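Local coordinates for protein glutathione transferase (Phanerochaete chrysosporium, PDB 4F0C) that probably conjugates glutathione to electrophilic compounds or reduces oxidised ones, and binds oxidised glutathione in its active-site pocket, at residues N11-P16 / T34-L39; V21-R26 / A214-T219; P59-H64 / L79-K84. One frame throughout, in Å; residues are numbered along the deposited sequence. Where two conformers were deposited one is given.

Contact 1: N11-P16 / T34-L39. With GDS (oxidized glutathione disulfide), chain B; SO4 (sulfate ion), chain G; SO4 (sulfate ion), chain D.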
loop_
_atom_site.group_PDB
_atom_site.type_symbol
_atom_site.label_atom_id
_atom_site.label_comp_id
_atom_site.label_asym_id
_atom_site.label_seq_id
_atom_site.Cartn_x
_atom_site.Cartn_y
_atom_site.Cartn_z
ATOM N N ASN A 11 15.781 -8.356 -7.086
ATOM C CA ASN A 11 15.789 -8.275 -5.645
ATOM C C ASN A 11 16.901 -7.316 -5.194
ATOM O O ASN A 11 17.618 -6.723 -6.016
ATOM C CB ASN A 11 15.990 -9.709 -5.083
ATOM C CG ASN A 11 15.446 -9.885 -3.659
ATOM O OD1 ASN A 11 15.039 -8.922 -3.017
ATOM N ND2 ASN A 11 15.446 -11.118 -3.171
ATOM N N HIS A 12 17.044 -7.158 -3.882
ATOM C CA HIS A 12 18.162 -6.430 -3.294
ATOM C C HIS A 12 18.550 -7.169 -2.012
ATOM O O HIS A 12 17.673 -7.731 -1.336
ATOM C CB HIS A 12 17.777 -4.977 -2.947
ATOM C CG HIS A 12 18.954 -4.125 -2.593
ATOM N ND1 HIS A 12 19.224 -3.723 -1.304
ATOM C CD2 HIS A 12 19.972 -3.647 -3.354
ATOM C CE1 HIS A 12 20.339 -3.009 -1.285
ATOM N NE2 HIS A 12 20.813 -2.952 -2.518
ATOM N N GLN A 13 19.844 -7.177 -1.689
ATOM C CA GLN A 13 20.340 -7.927 -0.550
ATOM C C GLN A 13 19.873 -7.325 0.777
ATOM O O GLN A 13 19.492 -8.055 1.694
ATOM C CB GLN A 13 21.882 -8.030 -0.584
ATOM C CG GLN A 13 22.461 -8.722 -1.833
ATOM C CD GLN A 13 22.882 -7.733 -2.916
ATOM O OE1 GLN A 13 22.271 -6.670 -3.087
ATOM N NE2 GLN A 13 23.939 -8.077 -3.646
ATOM N N VAL A 14 19.907 -5.997 0.886
ATOM C CA VAL A 14 19.594 -5.344 2.158
ATOM C C VAL A 14 18.107 -4.989 2.281
ATOM O O VAL A 14 17.497 -5.222 3.325
ATOM C CB VAL A 14 20.423 -4.064 2.360
ATOM C CG1 VAL A 14 20.040 -3.396 3.691
ATOM C CG2 VAL A 14 21.923 -4.388 2.332
ATOM N N GLY A 15 17.529 -4.425 1.225
ATOM C CA GLY A 15 16.143 -3.953 1.282
ATOM C C GLY A 15 15.163 -5.099 1.512
ATOM O O GLY A 15 15.333 -6.188 0.960
ATOM N N PRO A 16 14.129 -4.868 2.334
ATOM C CA PRO A 16 13.293 -6.029 2.706
ATOM C C PRO A 16 12.383 -6.542 1.614
ATOM O O PRO A 16 12.127 -7.742 1.560
ATOM C CB PRO A 16 12.448 -5.473 3.883
ATOM C CG PRO A 16 13.369 -4.453 4.501
ATOM C CD PRO A 16 13.978 -3.761 3.290
ATOM N N THR A 34 17.715 -15.010 -9.256
ATOM C CA THR A 34 17.675 -13.744 -8.535
ATOM C C THR A 34 18.708 -12.825 -9.120
ATOM O O THR A 34 19.859 -13.196 -9.262
ATOM C CB THR A 34 17.936 -13.933 -7.039
ATOM O OG1 THR A 34 16.880 -14.727 -6.497
ATOM C CG2 THR A 34 17.928 -12.577 -6.315
ATOM N N VAL A 35 18.268 -11.622 -9.477
ATOM C CA VAL A 35 19.166 -10.584 -9.955
ATOM C C VAL A 35 19.144 -9.435 -8.948
ATOM O O VAL A 35 18.092 -8.811 -8.732
ATOM C CB VAL A 35 18.708 -10.042 -11.320
ATOM C CG1 VAL A 35 19.618 -8.875 -11.740
ATOM C CG2 VAL A 35 18.701 -11.160 -12.385
ATOM N N TYR A 36 20.280 -9.177 -8.312
ATOM C CA TYR A 36 20.380 -8.048 -7.400
ATOM C C TYR A 36 20.680 -6.772 -8.173
ATOM O O TYR A 36 21.725 -6.642 -8.821
ATOM C CB TYR A 36 21.439 -8.292 -6.323
ATOM C CG TYR A 36 21.115 -9.460 -5.422
ATOM C CD1 TYR A 36 19.971 -9.449 -4.611
ATOM C CD2 TYR A 36 21.953 -10.580 -5.375
ATOM C CE1 TYR A 36 19.668 -10.539 -3.781
ATOM C CE2 TYR A 36 21.662 -11.661 -4.553
ATOM C CZ TYR A 36 20.529 -11.636 -3.759
ATOM O OH TYR A 36 20.259 -12.720 -2.954
ATOM N N VAL A 37 19.745 -5.839 -8.092
ATOM C CA VAL A 37 19.843 -4.556 -8.763
ATOM C C VAL A 37 20.658 -3.678 -7.847
ATOM O O VAL A 37 20.400 -3.600 -6.643
ATOM C CB VAL A 37 18.447 -3.948 -8.950
ATOM C CG1 VAL A 37 18.544 -2.615 -9.670
ATOM C CG2 VAL A 37 17.560 -4.915 -9.720
ATOM N N ASN A 38 21.672 -3.031 -8.382
ATOM C CA ASN A 38 22.511 -2.248 -7.502
ATOM C C ASN A 38 22.096 -0.777 -7.397
ATOM O O ASN A 38 22.288 0.028 -8.314
ATOM C CB ASN A 38 23.980 -2.424 -7.844
ATOM C CG ASN A 38 24.749 -1.159 -7.670
ATOM O OD1 ASN A 38 25.078 -0.510 -8.650
ATOM N ND2 ASN A 38 24.978 -0.755 -6.425
ATOM N N LEU A 39 21.521 -0.449 -6.246
ATOM C CA LEU A 39 20.905 0.851 -6.013
ATOM C C LEU A 39 21.939 1.993 -5.910
ATOM O O LEU A 39 21.606 3.161 -6.127
ATOM C CB LEU A 39 20.013 0.771 -4.767
ATOM C CG LEU A 39 19.095 -0.464 -4.685
ATOM C CD1 LEU A 39 18.308 -0.522 -3.366
ATOM C CD2 LEU A 39 18.140 -0.583 -5.884
HETATM N N1 GDS B . 5.637 -0.601 -2.256
HETATM C CA1 GDS B . 6.891 -1.151 -2.896
HETATM C C1 GDS B . 6.892 -2.731 -2.886
HETATM O OE1 GDS B . 6.357 -3.341 -1.912
HETATM O OE2 GDS B . 7.371 -3.303 -3.907
HETATM C CB1 GDS B . 8.189 -0.642 -2.174
HETATM C CG1 GDS B . 9.461 -1.210 -2.847
HETATM C CD1 GDS B . 10.662 -0.564 -2.233
HETATM O O1 GDS B . 10.633 0.249 -1.325
HETATM N N2 GDS B . 11.859 -0.977 -2.785
HETATM C CA2 GDS B . 13.150 -0.428 -2.328
HETATM C C2 GDS B . 13.860 0.251 -3.474
HETATM O O2 GDS B . 13.873 -0.279 -4.588
HETATM C CB2 GDS B . 14.105 -1.559 -1.881
HETATM S SG2 GDS B . 13.540 -2.256 -0.312
HETATM N N3 GDS B . 14.527 1.389 -3.190
HETATM C CA3 GDS B . 15.258 2.054 -4.234
HETATM C C3 GDS B . 14.976 3.552 -4.224
HETATM O OE3 GDS B . 15.716 4.291 -4.908
HETATM O OE4 GDS B . 13.972 3.905 -3.577
HETATM N N4 GDS B . 10.100 1.102 1.351
HETATM C CA4 GDS B . 8.771 1.445 1.876
HETATM C C4 GDS B . 7.832 0.221 1.668
HETATM O OE5 GDS B . 8.332 -0.933 1.707
HETATM O OE6 GDS B . 6.627 0.491 1.489
HETATM C C5 GDS B . 11.239 1.590 1.944
HETATM O O5 GDS B . 11.232 2.324 2.933
HETATM C CA5 GDS B . 12.580 1.175 1.354
HETATM N N5 GDS B . 13.607 2.226 1.601
HETATM C CB5 GDS B . 12.988 -0.146 2.015
HETATM S SG5 GDS B . 14.396 -0.907 1.120
HETATM C CA6 GDS B . 14.241 5.626 -0.660
HETATM C C6 GDS B . 13.910 6.697 0.457
HETATM O OE7 GDS B . 14.174 7.897 0.226
HETATM O OE8 GDS B . 13.386 6.269 1.507
HETATM N N6 GDS B . 14.370 6.280 -1.962
HETATM C CB6 GDS B . 15.542 4.890 -0.222
HETATM C CG6 GDS B . 15.305 3.883 0.914
HETATM C CD6 GDS B . 14.272 2.838 0.512
HETATM O O6 GDS B . 14.015 2.489 -0.646
HETATM S S SO4 G . 23.549 -0.982 -2.577
HETATM O O1 SO4 G . 22.521 0.048 -2.413
HETATM O O2 SO4 G . 24.802 -0.344 -2.967
HETATM O O3 SO4 G . 23.730 -1.681 -1.308
HETATM O O4 SO4 G . 23.143 -1.931 -3.613
HETATM S S SO4 D . 20.308 -18.086 -9.359
HETATM O O1 SO4 D . 19.666 -16.926 -8.742
HETATM O O2 SO4 D . 21.484 -17.596 -10.064
HETATM O O3 SO4 D . 20.709 -19.028 -8.315
HETATM O O4 SO4 D . 19.451 -18.795 -10.306
HETATM O O HOH W 1 15.975 -13.844 -4.043
HETATM O O HOH W 2 22.800 -4.939 -5.272
#
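The carbonyl oxygen of N11 accepts V37 N at 3.1 Å and also takes a CA-H contact from Y36. One step back, N11 N donates to V35 O at 2.9 Å, so N11 is bonded on both sides of Y36, as parallel strands require. This pair joins strands 7-11 and 32-36, the first beta-alpha-beta unit of the thioredoxin-like domain, with helix 18-28 as its crossover. Beyond the sheet the chain turns through H12 and Q13 toward the disulfide of the bound oxidised glutathione (GDS); G15, having no CB, lets the backbone pass with its CA 3.5 Å from GDS SG2. The flat amide of Q13 stacks on the Y36 ring, planes 7° apart, and its CG sits over the ring centre at 3.7 Å. T34 CG2 lies on the opposite face, toward the rim. With CG anti to its backbone N (chi1 -169°), H12 brings its imidazole to L39, whose CD1 rests over the ring centre 3.5 Å from the centroid. Both imidazole nitrogens are used: ND1 accepts G15 N in the ring plane, bracing the turn, and NE2 donates to O4 of the chain G sulfate at 2.8 Å, which L39 N bonds weakly. That sulfate probably comes from the crystallisation liquor.

Contact 2: V21-R26 / A214-T219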
loop_
_atom_site.group_PDB
_atom_site.type_symbol
_atom_site.label_atom_id
_atom_site.label_comp_id
_atom_site.label_asym_id
_atom_site.label_seq_id
_atom_site.Cartn_x
_atom_site.Cartn_y
_atom_site.Cartn_z
ATOM N N VAL A 21 8.645 -12.048 -1.873
ATOM C CA VAL A 21 8.446 -12.837 -3.074
ATOM C C VAL A 21 9.362 -14.062 -3.046
ATOM O O VAL A 21 8.938 -15.148 -3.386
ATOM C CB VAL A 21 8.741 -12.012 -4.331
ATOM C CG1 VAL A 21 8.537 -12.852 -5.576
ATOM C CG2 VAL A 21 7.783 -10.783 -4.365
ATOM N N ASP A 22 10.630 -13.860 -2.690
ATOM C CA ASP A 22 11.541 -14.996 -2.500
ATOM C C ASP A 22 10.913 -16.070 -1.579
ATOM O O ASP A 22 10.933 -17.266 -1.900
ATOM C CB ASP A 22 12.873 -14.472 -1.937
ATOM C CG ASP A 22 13.916 -15.574 -1.739
ATOM O OD1 ASP A 22 13.891 -16.266 -0.687
ATOM O OD2 ASP A 22 14.763 -15.723 -2.637
ATOM N N MET A 23 10.360 -15.649 -0.434
ATOM C CA MET A 23 9.702 -16.596 0.493
ATOM C C MET A 23 8.591 -17.398 -0.198
ATOM O O MET A 23 8.540 -18.615 -0.077
ATOM C CB MET A 23 9.069 -15.849 1.669
ATOM C CG MET A 23 10.079 -15.387 2.697
ATOM S SD MET A 23 9.373 -14.297 3.955
ATOM C CE MET A 23 10.906 -13.728 4.715
ATOM N N LEU A 24 7.696 -16.705 -0.902
ATOM C CA LEU A 24 6.580 -17.392 -1.566
ATOM C C LEU A 24 7.049 -18.357 -2.645
ATOM O O LEU A 24 6.529 -19.467 -2.761
ATOM C CB LEU A 24 5.550 -16.389 -2.138
ATOM C CG LEU A 24 4.419 -17.054 -2.961
ATOM C CD1 LEU A 24 3.589 -17.959 -2.031
ATOM C CD2 LEU A 24 3.531 -15.954 -3.534
ATOM N N LEU A 25 8.033 -17.936 -3.438
ATOM C CA LEU A 25 8.541 -18.813 -4.499
ATOM C C LEU A 25 9.140 -20.093 -3.887
ATOM O O LEU A 25 8.933 -21.190 -4.413
ATOM C CB LEU A 25 9.589 -18.088 -5.350
ATOM C CG LEU A 25 9.048 -16.959 -6.247
ATOM C CD1 LEU A 25 10.216 -16.183 -6.838
ATOM C CD2 LEU A 25 8.158 -17.495 -7.363
ATOM N N ARG A 26 9.876 -19.947 -2.780
ATOM C CA ARG A 26 10.436 -21.128 -2.102
ATOM C C ARG A 26 9.336 -22.019 -1.529
ATOM O O ARG A 26 9.426 -23.235 -1.629
ATOM C CB ARG A 26 11.424 -20.740 -0.999
ATOM C CG ARG A 26 12.693 -20.088 -1.520
ATOM C CD ARG A 26 13.731 -19.751 -0.407
ATOM N NE ARG A 26 14.678 -18.807 -0.992
ATOM C CZ ARG A 26 15.752 -19.144 -1.696
ATOM N NH1 ARG A 26 16.109 -20.420 -1.831
ATOM N NH2 ARG A 26 16.491 -18.185 -2.247
ATOM N N ALA A 214 12.583 -19.809 6.639
ATOM C CA ALA A 214 13.892 -19.880 7.256
ATOM C C ALA A 214 15.000 -19.883 6.188
ATOM O O ALA A 214 16.035 -19.249 6.361
ATOM C CB ALA A 214 13.989 -21.122 8.114
ATOM N N GLU A 215 14.788 -20.620 5.100
ATOM C CA GLU A 215 15.774 -20.692 4.022
ATOM C C GLU A 215 15.916 -19.338 3.327
ATOM O O GLU A 215 17.016 -18.912 3.009
ATOM C CB GLU A 215 15.392 -21.778 3.013
ATOM C CG GLU A 215 16.375 -21.906 1.835
ATOM C CD GLU A 215 15.982 -23.015 0.871
ATOM O OE1 GLU A 215 16.174 -24.192 1.224
ATOM O OE2 GLU A 215 15.472 -22.718 -0.222
ATOM N N SER A 216 14.788 -18.662 3.087
ATOM C CA SER A 216 14.803 -17.310 2.545
ATOM C C SER A 216 15.614 -16.345 3.422
ATOM O O SER A 216 16.433 -15.560 2.914
ATOM C CB SER A 216 13.357 -16.802 2.348
ATOM O OG SER A 216 13.348 -15.473 1.884
ATOM N N LEU A 217 15.391 -16.399 4.738
ATOM C CA LEU A 217 16.091 -15.489 5.655
ATOM C C LEU A 217 17.588 -15.789 5.662
ATOM O O LEU A 217 18.416 -14.880 5.740
ATOM C CB LEU A 217 15.509 -15.579 7.074
ATOM C CG LEU A 217 14.066 -15.075 7.227
ATOM C CD1 LEU A 217 13.477 -15.452 8.607
ATOM C CD2 LEU A 217 13.978 -13.549 6.976
ATOM N N LYS A 218 17.922 -17.067 5.537
ATOM C CA LYS A 218 19.323 -17.480 5.584
ATOM C C LYS A 218 20.008 -17.022 4.289
ATOM O O LYS A 218 21.147 -16.580 4.297
ATOM C CB LYS A 218 19.425 -18.994 5.774
ATOM C CG LYS A 218 20.861 -19.554 5.740
ATOM C CD LYS A 218 20.875 -21.083 5.867
ATOM C CE LYS A 218 22.304 -21.642 6.006
ATOM N NZ LYS A 218 22.330 -23.139 6.095
ATOM N N THR A 219 19.285 -17.114 3.178
ATOM C CA THR A 219 19.793 -16.723 1.870
ATOM C C THR A 219 20.067 -15.223 1.862
ATOM O O THR A 219 21.090 -14.762 1.344
ATOM C CB THR A 219 18.764 -17.079 0.767
ATOM O OG1 THR A 219 18.594 -18.501 0.718
ATOM C CG2 THR A 219 19.220 -16.586 -0.615
#
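Where the thioredoxin-like domain meets the all-helical domain, helix 18-28 packs on helix 211-227, and a salt-bridge network of D22, R26 and E215 spans the seam. With D22 CG anti to its backbone N (chi1 -178°), the carboxylate is presented to both S216 and R26. S216 OG donates to D22 OD1 at 2.7 Å, reaching it on the anti side. R26 NE comes to the same oxygen, D22 OD1, at 2.7 Å on the syn side, from the opposite face of the carboxylate plane. R26 NH2 completes a side-on grip through D22 OD2 at 3.0 Å. One helical turn separates D22 from R26, a spacing that lets an aspartate fix the guanidinium of its own helix. Held this way, R26 points NH1 across to E215 OE2 at 2.9 Å; guanidinium and carboxylate planes stand 81° apart. The long E215, extended as far as CD, reaches this nitrogen from the exposed side, while T219 OG1 sits above one face of the guanidinium, away from its centre, near NH2. The buried D22 is thus probably stabilised as the anion by the adjacent arginine. Serine suits its place: its hydroxyl serves D22, and its small size probably leaves room for M23, whose CG lies 3.4 Å from S216 OG. M23 then carries its CE to L217 CD2 at 3.8 Å. The short helix segments, N-to-C directions 135° apart and axes 9.0 Å apart, form an inclined pair joining the two domains of the glutathione transferase fold.

Contact 3: P59-H64 / L79-K84; sequences PALIDH and LYIVEK
Y80 leaves helix 79-84 toward strand 60-63 with CG anti to its backbone N (chi1 172°), and its atoms meet first L61 and then D63. From CB the ring extends across L61, whose CD2 approaches Y80 CD2 at 3.9 Å, the two side chains crossing at about a right angle. Farther out, CE2 and CZ come to D63, with Y80 CE2 4.1 Å from D63 CB. At the tip, Y80 OH donates to D63 OD2 at 2.5 Å, a short bond. D63 OD2 lies in the plane of the Y80 ring, which stands 85° to the carboxylate, and Y80 OH meets it on its anti side. Tyrosine suits this place because it spans the gap between helix and sheet with a hydrocarbon ring and ends in a donor for a buried acid. D63 has further partners: Y85 OH also bonds OD2, while Y65 N and Q6 NE2 bond OD1, so both buried oxygens are satisfied. K84 NZ, 5.7 Å from D63 OD2, would favour the negative charge without touching it. L61 CD2 also meets I81 CG1 at 4.2 Å, extending the apolar contact to the next helix residue. Outward, Y80 packs on I100 of the second subunit, which places this contact near the dimer interface. Strand and helix axes, 11.3 Å apart and 29° from parallel, give the helix-on-sheet packing of the thioredoxin-like domain of glutathione transferases.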
loop_
_atom_site.group_PDB
_atom_site.type_symbol
_atom_site.label_atom_id
_atom_site.label_comp_id
_atom_site.label_asym_id
_atom_site.label_seq_id
_atom_site.Cartn_x
_atom_site.Cartn_y
_atom_site.Cartn_z
ATOM N N PRO A 59 10.893 -5.018 -5.568
ATOM C CA PRO A 59 11.117 -6.023 -6.615
ATOM C C PRO A 59 10.309 -5.828 -7.910
ATOM O O PRO A 59 9.348 -5.041 -7.991
ATOM C CB PRO A 59 10.638 -7.309 -5.954
ATOM C CG PRO A 59 9.472 -6.826 -5.108
ATOM C CD PRO A 59 10.002 -5.527 -4.510
ATOM N N ALA A 60 10.726 -6.571 -8.928
ATOM C CA ALA A 60 9.908 -6.785 -10.112
ATOM C C ALA A 60 10.134 -8.248 -10.463
ATOM O O ALA A 60 11.178 -8.821 -10.118
ATOM C CB ALA A 60 10.351 -5.867 -11.295
ATOM N N LEU A 61 9.161 -8.837 -11.150
ATOM C CA LEU A 61 9.192 -10.275 -11.466
ATOM C C LEU A 61 8.924 -10.449 -12.944
ATOM O O LEU A 61 7.986 -9.848 -13.472
ATOM C CB LEU A 61 8.074 -10.999 -10.697
ATOM C CG LEU A 61 7.985 -12.519 -10.943
ATOM C CD1 LEU A 61 8.853 -13.222 -9.941
ATOM C CD2 LEU A 61 6.527 -13.026 -10.831
ATOM N N ILE A 62 9.744 -11.249 -13.622
ATOM C CA ILE A 62 9.422 -11.653 -14.999
ATOM C C ILE A 62 9.056 -13.120 -15.018
ATOM O O ILE A 62 9.819 -13.943 -14.502
ATOM C CB ILE A 62 10.613 -11.505 -15.961
ATOM C CG1 ILE A 62 11.192 -10.082 -15.900
ATOM C CG2 ILE A 62 10.183 -11.857 -17.421
ATOM C CD1 ILE A 62 12.508 -9.987 -16.611
ATOM N N ASP A 63 7.897 -13.451 -15.592
ATOM C CA ASP A 63 7.478 -14.839 -15.728
ATOM C C ASP A 63 7.851 -15.343 -17.138
ATOM O O ASP A 63 7.152 -15.123 -18.138
ATOM C CB ASP A 63 5.977 -14.956 -15.435
ATOM C CG ASP A 63 5.480 -16.394 -15.416
ATOM O OD1 ASP A 63 6.209 -17.336 -15.860
ATOM O OD2 ASP A 63 4.311 -16.559 -14.988
ATOM N N HIS A 64 8.985 -16.020 -17.227
ATOM C CA HIS A 64 9.475 -16.456 -18.522
ATOM C C HIS A 64 8.587 -17.525 -19.178
ATOM O O HIS A 64 8.677 -17.736 -20.382
ATOM C CB HIS A 64 10.929 -16.944 -18.409
ATOM C CG HIS A 64 11.870 -15.905 -17.879
ATOM N ND1 HIS A 64 12.120 -14.721 -18.545
ATOM C CD2 HIS A 64 12.634 -15.878 -16.761
ATOM C CE1 HIS A 64 12.990 -14.007 -17.850
ATOM N NE2 HIS A 64 13.331 -14.692 -16.771
ATOM N N LEU A 79 0.200 -11.769 -5.208
ATOM C CA LEU A 79 -1.115 -12.101 -5.750
ATOM C C LEU A 79 -1.007 -12.789 -7.095
ATOM O O LEU A 79 -1.732 -13.748 -7.353
ATOM C CB LEU A 79 -1.999 -10.830 -5.834
ATOM C CG LEU A 79 -2.501 -10.426 -4.437
ATOM C CD1 LEU A 79 -2.909 -8.940 -4.416
ATOM C CD2 LEU A 79 -3.710 -11.329 -4.003
ATOM N N TYR A 80 -0.131 -12.282 -7.961
ATOM C CA TYR A 80 0.067 -12.857 -9.293
ATOM C C TYR A 80 0.473 -14.328 -9.142
ATOM O O TYR A 80 -0.106 -15.218 -9.767
ATOM C CB TYR A 80 1.171 -12.109 -10.065
ATOM C CG TYR A 80 1.566 -12.774 -11.402
ATOM C CD1 TYR A 80 0.824 -12.557 -12.563
ATOM C CD2 TYR A 80 2.678 -13.619 -11.470
ATOM C CE1 TYR A 80 1.174 -13.179 -13.790
ATOM C CE2 TYR A 80 3.034 -14.266 -12.685
ATOM C CZ TYR A 80 2.287 -14.030 -13.825
ATOM O OH TYR A 80 2.648 -14.636 -15.013
ATOM N N ILE A 81 1.457 -14.568 -8.290
ATOM C CA ILE A 81 1.971 -15.921 -8.131
ATOM C C ILE A 81 0.896 -16.885 -7.611
ATOM O O ILE A 81 0.750 -18.013 -8.129
ATOM C CB ILE A 81 3.199 -15.943 -7.219
ATOM C CG1 ILE A 81 4.361 -15.222 -7.911
ATOM C CG2 ILE A 81 3.617 -17.420 -6.917
ATOM C CD1 ILE A 81 5.538 -14.928 -6.994
ATOM N N VAL A 82 0.139 -16.478 -6.590
ATOM C CA VAL A 82 -0.884 -17.409 -6.085
ATOM C C VAL A 82 -2.075 -17.574 -7.033
ATOM O O VAL A 82 -2.657 -18.669 -7.103
ATOM C CB VAL A 82 -1.383 -17.125 -4.635
ATOM C CG1 VAL A 82 -0.215 -17.247 -3.637
ATOM C CG2 VAL A 82 -2.094 -15.759 -4.526
ATOM N N GLU A 83 -2.468 -16.519 -7.740
ATOM C CA GLU A 83 -3.547 -16.689 -8.705
ATOM C C GLU A 83 -3.184 -17.726 -9.775
ATOM O O GLU A 83 -3.991 -18.600 -10.136
ATOM C CB GLU A 83 -3.930 -15.339 -9.328
ATOM C CG GLU A 83 -4.795 -14.503 -8.386
ATOM C CD GLU A 83 -6.227 -15.033 -8.293
ATOM O OE1 GLU A 83 -6.926 -14.715 -7.309
ATOM O OE2 GLU A 83 -6.656 -15.761 -9.211
ATOM N N LYS A 84 -1.957 -17.656 -10.268
ATOM C CA LYS A 84 -1.601 -18.501 -11.401
ATOM C C LYS A 84 -0.949 -19.828 -11.042
ATOM O O LYS A 84 -1.005 -20.763 -11.830
ATOM C CB LYS A 84 -0.705 -17.728 -12.396
ATOM C CG LYS A 84 -1.505 -16.779 -13.285
ATOM C CD LYS A 84 -0.696 -16.207 -14.472
ATOM C CE LYS A 84 -0.079 -17.247 -15.393
ATOM N NZ LYS A 84 -1.025 -17.958 -16.315
#

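How the contacts relate
Along the chain, the segments of contacts 1 and 2 alternate, contact 1 closes before contact 3 opens, and contact 3 is nested inside the loop that contact 2 closes. Contacts 1 and 3, with centres about 17 Å apart, are both built on the four-stranded sheet, at strands 7-11 and 32-36 in one and 60-63 in the other. Contact 2, about 14 Å from contact 1 and 15 Å from contact 3 between centres, joins helix 18-28 to the C-terminal helix 211-227. Contacts 2 and 3 touch directly: I81 packs on V21, L24 and L25. Helix 18-28 therefore connects sheet, neighbouring helix and second domain, and the glutathione pocket, to which G15, P16 and P59 belong, lies beyond the central strands 7-11 and 60-63.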